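Local atomic coordinates of orotidine 5'-phosphate decarboxylase (Methanocaldococcus jannaschii, PDB entry 4LUI), a protein that probably catalyses the decarboxylation of orotidine 5'-monophosphate to uridine 5'-monophosphate, the last step of de novo UMP synthesis, as a homodimeric TIM-barrel enzyme. Residues E90-A93 with K94-K98; E223-K226 with Y227-L231. All coordinates share one frame; numbering follows the deposited sequence.

Contact 1 of 2, residues E90-A93 with K94-K98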
ATOM      1  N   GLU B  90      -0.638  11.827  -3.124  1.00 13.86           N
ATOM      2  CA  GLU B  90       0.287  12.958  -3.139  1.00 16.35           C
ATOM      3  C   GLU B  90       1.023  13.088  -1.793  1.00 16.96           C
ATOM      4  O   GLU B  90       2.243  13.270  -1.753  1.00 14.27           O
ATOM      5  CB  GLU B  90      -0.439  14.256  -3.491  1.00 17.52           C
ATOM      6  CG  GLU B  90       0.418  15.485  -3.285  1.00 21.78           C
ATOM      7  CD  GLU B  90      -0.336  16.764  -3.555  1.00 36.82           C
ATOM      8  OE1 GLU B  90      -1.568  16.693  -3.757  1.00 40.26           O
ATOM      9  OE2 GLU B  90       0.305  17.838  -3.559  1.00 41.52           O
ATOM     10  N   LYS B  91       0.281  12.972  -0.698  1.00 16.80           N
ATOM     11  CA  LYS B  91       0.861  13.083   0.636  1.00 14.81           C
ATOM     12  C   LYS B  91       1.846  11.947   0.924  1.00 13.88           C
ATOM     13  O   LYS B  91       2.915  12.179   1.486  1.00 16.79           O
ATOM     14  CB  LYS B  91      -0.243  13.102   1.703  1.00 15.66           C
ATOM     15  CG  LYS B  91      -1.115  14.344   1.653  1.00 20.83           C
ATOM     16  CD  LYS B  91      -2.257  14.259   2.653  1.00 26.23           C
ATOM     17  CE  LYS B  91      -3.236  15.404   2.468  1.00 36.52           C
ATOM     18  NZ  LYS B  91      -4.456  15.201   3.296  1.00 48.15           N
ATOM     19  N   ILE B  92       1.472  10.723   0.557  1.00 13.06           N
ATOM     20  CA  ILE B  92       2.366   9.570   0.694  1.00 12.30           C
ATOM     21  C   ILE B  92       3.637   9.780  -0.138  1.00 15.66           C
ATOM     22  O   ILE B  92       4.747   9.543   0.342  1.00 14.11           O
ATOM     23  CB  ILE B  92       1.665   8.256   0.285  1.00 11.82           C
ATOM     24  CG1 ILE B  92       0.548   7.938   1.283  1.00 12.98           C
ATOM     25  CG2 ILE B  92       2.680   7.102   0.252  1.00 14.05           C
ATOM     26  CD1 ILE B  92      -0.344   6.770   0.876  1.00 11.70           C
ATOM     27  N   ALA B  93       3.469  10.249  -1.372  1.00 12.42           N
ATOM     28  CA  ALA B  93       4.618  10.493  -2.248  1.00 14.43           C
ATOM     29  C   ALA B  93       5.582  11.530  -1.668  1.00 14.99           C
ATOM     30  O   ALA B  93       6.804  11.356  -1.718  1.00 16.77           O
ATOM     31  CB  ALA B  93       4.145  10.916  -3.624  1.00 16.23           C
ATOM     32  N   LYS B  94       5.043  12.618  -1.133  1.00 13.78           N
ATOM     33  CA  LYS B  94       5.895  13.663  -0.568  1.00 14.67           C
ATOM     34  C   LYS B  94       6.749  13.130   0.579  1.00 20.23           C
ATOM     35  O   LYS B  94       7.968  13.344   0.626  1.00 19.08           O
ATOM     36  CB  LYS B  94       5.065  14.857  -0.091  1.00 15.68           C
ATOM     37  CG  LYS B  94       4.500  15.693  -1.220  1.00 21.92           C
ATOM     38  CD  LYS B  94       3.861  16.960  -0.689  1.00 31.04           C
ATOM     39  CE  LYS B  94       3.190  17.749  -1.803  1.00 35.52           C
ATOM     40  NZ  LYS B  94       2.553  18.985  -1.270  1.00 40.64           N
ATOM     41  N   ILE B  95       6.122  12.431   1.513  1.00 14.88           N
ATOM     42  CA  ILE B  95       6.885  11.965   2.676  1.00 14.25           C
ATOM     43  C   ILE B  95       7.882  10.876   2.280  1.00 16.98           C
ATOM     44  O   ILE B  95       8.987  10.805   2.820  1.00 19.89           O
ATOM     45  CB  ILE B  95       5.957  11.505   3.832  1.00 17.49           C
ATOM     46  CG1 ILE B  95       6.768  11.246   5.104  1.00 25.81           C
ATOM     47  CG2 ILE B  95       5.157  10.278   3.444  1.00 22.86           C
ATOM     48  CD1 ILE B  95       5.929  11.318   6.369  1.00 31.08           C
ATOM     49  N   THR B  96       7.494  10.047   1.316  1.00 14.26           N
ATOM     50  CA  THR B  96       8.306   8.902   0.917  1.00 11.99           C
ATOM     51  C   THR B  96       9.518   9.352   0.115  1.00 16.35           C
ATOM     52  O   THR B  96      10.642   8.878   0.342  1.00 16.32           O
ATOM     53  CB  THR B  96       7.471   7.907   0.101  1.00 12.17           C
ATOM     54  OG1 THR B  96       6.407   7.405   0.923  1.00 14.17           O
ATOM     55  CG2 THR B  96       8.323   6.744  -0.362  1.00 13.92           C
ATOM     56  N   LEU B  97       9.299  10.286  -0.807  1.00 14.46           N
ATOM     57  CA  LEU B  97      10.368  10.732  -1.691  1.00 16.11           C
ATOM     58  C   LEU B  97      11.279  11.783  -1.062  1.00 17.81           C
ATOM     59  O   LEU B  97      12.234  12.244  -1.700  1.00 18.26           O
ATOM     60  CB  LEU B  97       9.791  11.228  -3.024  1.00 15.51           C
ATOM     61  CG  LEU B  97       9.094  10.138  -3.846  1.00 12.21           C
ATOM     62  CD1 LEU B  97       8.456  10.757  -5.099  1.00 14.83           C
ATOM     63  CD2 LEU B  97      10.065   9.017  -4.218  1.00 13.04           C
ATOM     64  N   LYS B  98      11.015  12.144   0.192  1.00 16.53           N
ATOM     65  CA  LYS B  98      11.942  12.987   0.930  1.00 19.07           C
ATOM     66  C   LYS B  98      13.317  12.320   1.003  1.00 17.15           C
ATOM     67  O   LYS B  98      14.339  12.983   0.822  1.00 20.47           O
ATOM     68  CB  LYS B  98      11.409  13.266   2.334  1.00 19.50           C
ATOM     69  CG  LYS B  98      12.289  14.188   3.162  1.00 24.99           C
ATOM     70  CD  LYS B  98      11.580  14.622   4.440  1.00 37.70           C
ATOM     71  CE  LYS B  98      12.452  15.567   5.252  1.00 42.79           C
ATOM     72  NZ  LYS B  98      12.922  16.707   4.417  1.00 45.01           N
TER
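Glu90 and Lys94, one helical turn apart, lie side by side and point the same way off the surface of helix 86-97. Glu90 sends CG anti to its own nitrogen (chi1 170°) and runs on extended, while Lys94, equally stretched, carries its CG beside the backbone N, and from these two starting points the ends draw level. OE2 of Glu90 stands 3.4 Å from NZ of Lys94, a salt bridge whose hydrogen bond is weak, and just as far, 3.4 Å, from the Lys94 CE methylene. Long flexible chains suit this partly open side, where charged ends can meet without being locked.

The next pair is held more tightly. Thr96 bends its hydroxyl back onto the preceding turn: with OG1 beside the backbone N (chi1 -62°), it lies 2.8 Å from Ile92 O, to which it donates from above the carbonyl plane, 39° out of it. The same oxygen takes the helical bond from Thr96 N at 3.0 Å, so one carbonyl receives two donors from one residue. Ile92 keeps CG2 alongside, 3.8 Å from Thr96 OG1. Thr96 also packs on Phe80 of strand 75-82, predicted to belong to the substrate site, and on Ile103 of strand 102-106; Ile92 and Ile95 turn apolar branches to Pro55 and Leu58 of the second subunit.

Ala93, a small residue on the inner side, packs on Val120 of helix 111-124, and Leu97, whose amide binds Ala93 O at 2.9 Å, packs on Ala121 and Leu124 of the same helix. The chemistry thus implies a helix of unlike sides: a loose ion pair at its surface, and a buried threonine hydroxyl whose proton is given to a carbonyl of its own helix.

Contact 2 of 2, residues E223-K226 with Y227-L231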
ATOM      1  N   GLU B 223      27.180 -13.193  -1.451  1.00 19.42           N
ATOM      2  CA  GLU B 223      25.974 -13.509  -2.212  1.00 18.02           C
ATOM      3  C   GLU B 223      25.682 -12.424  -3.239  1.00 17.44           C
ATOM      4  O   GLU B 223      25.374 -12.727  -4.392  1.00 17.62           O
ATOM      5  CB  GLU B 223      24.767 -13.718  -1.286  1.00 18.57           C
ATOM      6  CG  GLU B 223      24.986 -14.803  -0.255  1.00 22.02           C
ATOM      7  CD  GLU B 223      25.540 -16.081  -0.859  1.00 34.14           C
ATOM      8  OE1 GLU B 223      24.977 -16.567  -1.861  1.00 34.57           O
ATOM      9  OE2 GLU B 223      26.542 -16.600  -0.328  1.00 50.40           O
ATOM     10  N   ALA B 224      25.779 -11.160  -2.833  1.00 17.04           N
ATOM     11  CA  ALA B 224      25.514 -10.059  -3.760  1.00 16.98           C
ATOM     12  C   ALA B 224      26.522 -10.107  -4.904  1.00 18.97           C
ATOM     13  O   ALA B 224      26.160  -9.918  -6.070  1.00 17.64           O
ATOM     14  CB  ALA B 224      25.578  -8.717  -3.038  1.00 18.76           C
ATOM     15  N   LYS B 225      27.781 -10.376  -4.566  1.00 21.12           N
ATOM     16  CA  LYS B 225      28.824 -10.534  -5.580  1.00 17.85           C
ATOM     17  C   LYS B 225      28.456 -11.626  -6.575  1.00 22.32           C
ATOM     18  O   LYS B 225      28.583 -11.452  -7.788  1.00 23.35           O
ATOM     19  CB  LYS B 225      30.160 -10.881  -4.917  1.00 21.19           C
ATOM     20  CG  LYS B 225      31.306 -11.132  -5.892  1.00 20.39           C
ATOM     21  CD  LYS B 225      32.591 -11.456  -5.136  1.00 25.64           C
ATOM     22  CE  LYS B 225      33.793 -11.521  -6.072  1.00 35.63           C
ATOM     23  NZ  LYS B 225      33.771 -12.721  -6.952  1.00 39.21           N
ATOM     24  N   LYS B 226      28.002 -12.763  -6.055  1.00 19.22           N
ATOM     25  CA  LYS B 226      27.603 -13.886  -6.900  1.00 20.41           C
ATOM     26  C   LYS B 226      26.459 -13.523  -7.847  1.00 19.78           C
ATOM     27  O   LYS B 226      26.509 -13.830  -9.037  1.00 19.11           O
ATOM     28  CB  LYS B 226      27.191 -15.085  -6.042  1.00 20.07           C
ATOM     29  CG  LYS B 226      26.575 -16.226  -6.841  1.00 25.36           C
ATOM     30  CD  LYS B 226      26.183 -17.381  -5.932  1.00 29.27           C
ATOM     31  CE  LYS B 226      24.987 -17.022  -5.060  1.00 38.62           C
ATOM     32  NZ  LYS B 226      24.751 -18.047  -3.997  1.00 40.33           N
ATOM     33  N   TYR B 227      25.434 -12.864  -7.322  1.00 16.42           N
ATOM     34  CA  TYR B 227      24.278 -12.521  -8.143  1.00 15.49           C
ATOM     35  C   TYR B 227      24.587 -11.405  -9.139  1.00 19.78           C
ATOM     36  O   TYR B 227      24.035 -11.373 -10.236  1.00 21.80           O
ATOM     37  CB  TYR B 227      23.065 -12.212  -7.268  1.00 17.04           C
ATOM     38  CG  TYR B 227      22.493 -13.479  -6.676  1.00 19.17           C
ATOM     39  CD1 TYR B 227      21.908 -14.437  -7.493  1.00 14.80           C
ATOM     40  CD2 TYR B 227      22.568 -13.733  -5.312  1.00 14.67           C
ATOM     41  CE1 TYR B 227      21.406 -15.615  -6.961  1.00 16.39           C
ATOM     42  CE2 TYR B 227      22.055 -14.906  -4.773  1.00 14.91           C
ATOM     43  CZ  TYR B 227      21.470 -15.835  -5.608  1.00 16.03           C
ATOM     44  OH  TYR B 227      20.974 -17.015  -5.077  1.00 17.58           O
ATOM     45  N   LYS B 228      25.506 -10.515  -8.777  1.00 15.79           N
ATOM     46  CA  LYS B 228      25.947  -9.485  -9.712  1.00 18.44           C
ATOM     47  C   LYS B 228      26.704 -10.126 -10.883  1.00 23.93           C
ATOM     48  O   LYS B 228      26.490  -9.781 -12.056  1.00 23.82           O
ATOM     49  CB  LYS B 228      26.822  -8.463  -8.986  1.00 19.04           C
ATOM     50  CG  LYS B 228      27.366  -7.336  -9.867  1.00 23.96           C
ATOM     51  CD  LYS B 228      26.259  -6.378 -10.286  1.00 23.53           C
ATOM     52  CE  LYS B 228      26.818  -5.016 -10.686  1.00 35.49           C
ATOM     53  NZ  LYS B 228      25.768  -4.134 -11.266  1.00 36.72           N
ATOM     54  N   GLU B 229      27.570 -11.080 -10.567  1.00 19.65           N
ATOM     55  CA  GLU B 229      28.365 -11.749 -11.595  1.00 22.15           C
ATOM     56  C   GLU B 229      27.515 -12.684 -12.464  1.00 22.37           C
ATOM     57  O   GLU B 229      27.865 -12.973 -13.613  1.00 26.96           O
ATOM     58  CB  GLU B 229      29.560 -12.465 -10.966  1.00 24.77           C
ATOM     59  CG  GLU B 229      30.598 -11.470 -10.437  1.00 28.97           C
ATOM     60  CD  GLU B 229      31.727 -12.119  -9.657  1.00 36.32           C
ATOM     61  OE1 GLU B 229      32.621 -11.383  -9.180  1.00 40.14           O
ATOM     62  OE2 GLU B 229      31.727 -13.358  -9.521  1.00 43.47           O
ATOM     63  N   MET B 230      26.389 -13.129 -11.910  1.00 22.27           N
ATOM     64  CA  MET B 230      25.425 -13.953 -12.630  1.00 21.67           C
ATOM     65  C   MET B 230      24.905 -13.217 -13.866  1.00 27.44           C
ATOM     66  O   MET B 230      24.562 -13.835 -14.876  1.00 29.05           O
ATOM     67  CB  MET B 230      24.257 -14.297 -11.703  1.00 26.26           C
ATOM     68  CG  MET B 230      23.190 -15.199 -12.305  1.00 25.11           C
ATOM     69  SD  MET B 230      21.790 -15.407 -11.181  1.00 25.33           S
ATOM     70  CE  MET B 230      20.983 -13.813 -11.355  1.00 24.29           C
ATOM     71  N   LEU B 231      24.872 -11.888 -13.781  1.00 23.56           N
ATOM     72  CA  LEU B 231      24.352 -11.044 -14.851  1.00 27.45           C
ATOM     73  C   LEU B 231      25.409 -10.828 -15.936  1.00 38.58           C
ATOM     74  O   LEU B 231      25.272  -9.938 -16.776  1.00 47.45           O
ATOM     75  CB  LEU B 231      23.874  -9.699 -14.280  1.00 23.29           C
ATOM     76  CG  LEU B 231      22.917  -9.799 -13.086  1.00 18.61           C
ATOM     77  CD1 LEU B 231      22.503  -8.424 -12.557  1.00 22.76           C
ATOM     78  CD2 LEU B 231      21.707 -10.634 -13.455  1.00 19.22           C
TER
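Successive i to i+4 backbone bonds carry helix 220-230 through Glu223-Tyr227, Ala224-Lys228, Lys225-Glu229 and Lys226-Met230; the last is the most bent, with an N-H...O angle of 135° between Met230 N and Lys226 O. Lys226 and Tyr227, neighbours in sequence, send their side chains off the same way. The lysine is extended to CD and then kinks (chi3 70°), which brings CE over one face of the phenol ring, 4.0 Å from its centroid and displaced toward the rim, a CH-pi contact made by the methylene beside the ammonium. Beyond it, NZ reaches back to form a salt bridge with Glu223 OE1 at 2.6 Å, meeting that oxygen nearly along its C-O axis. Lysine fits here because its terminal methylene can sit over an aromatic face while the ammonium beside it serves a carboxylate.

Tyr227 itself is buried. CD2 of its ring comes within 3.1 Å of Glu223 O, the carbonyl that also accepts the Tyr227 amide. Its hydroxyl is hydrogen-bonded to Gly192 O, and the ring packs on Val188, both residues of the predicted substrate-binding loop, as well as on Ala213 and Ile214 of the short helix 212-215.

A second ion pair occupies another side of the helix. Lys225 crosses Glu229 at a slant and turns its last bond, so that NZ lies 2.8 Å from OE1 of Glu229 on the syn side, 24° out of the carboxylate plane; OE2 is farther, at 3.3 Å from NZ. Lys228 instead forms a salt bridge with Asp48.

Lys225, Lys226 and Lys228 thus each have an acidic partner, Glu229, Glu223 and Asp48 respectively, which would be expected to temper their mutual repulsion, while the tyrosine joins the helix to the loop after strand 183-186.

Both contacts are local, each within a single helix, so neither closes a long loop; along the chain they follow in series, without nesting or crossing. Residues 90-98 come first, in the helix that links strands 75-82 and 102-106 as a beta-alpha-beta crossover on one flank of the TIM barrel, where the second subunit also packs. The chain then runs on through the remaining strands to 207-210 before contact 2, residues 223-231, forms in the final helix, set against the first and last strands where the barrel closes. The two sites stand on opposite sides of the chain's centre, their own centres about 32 Å apart and their nearest atoms about 22 Å.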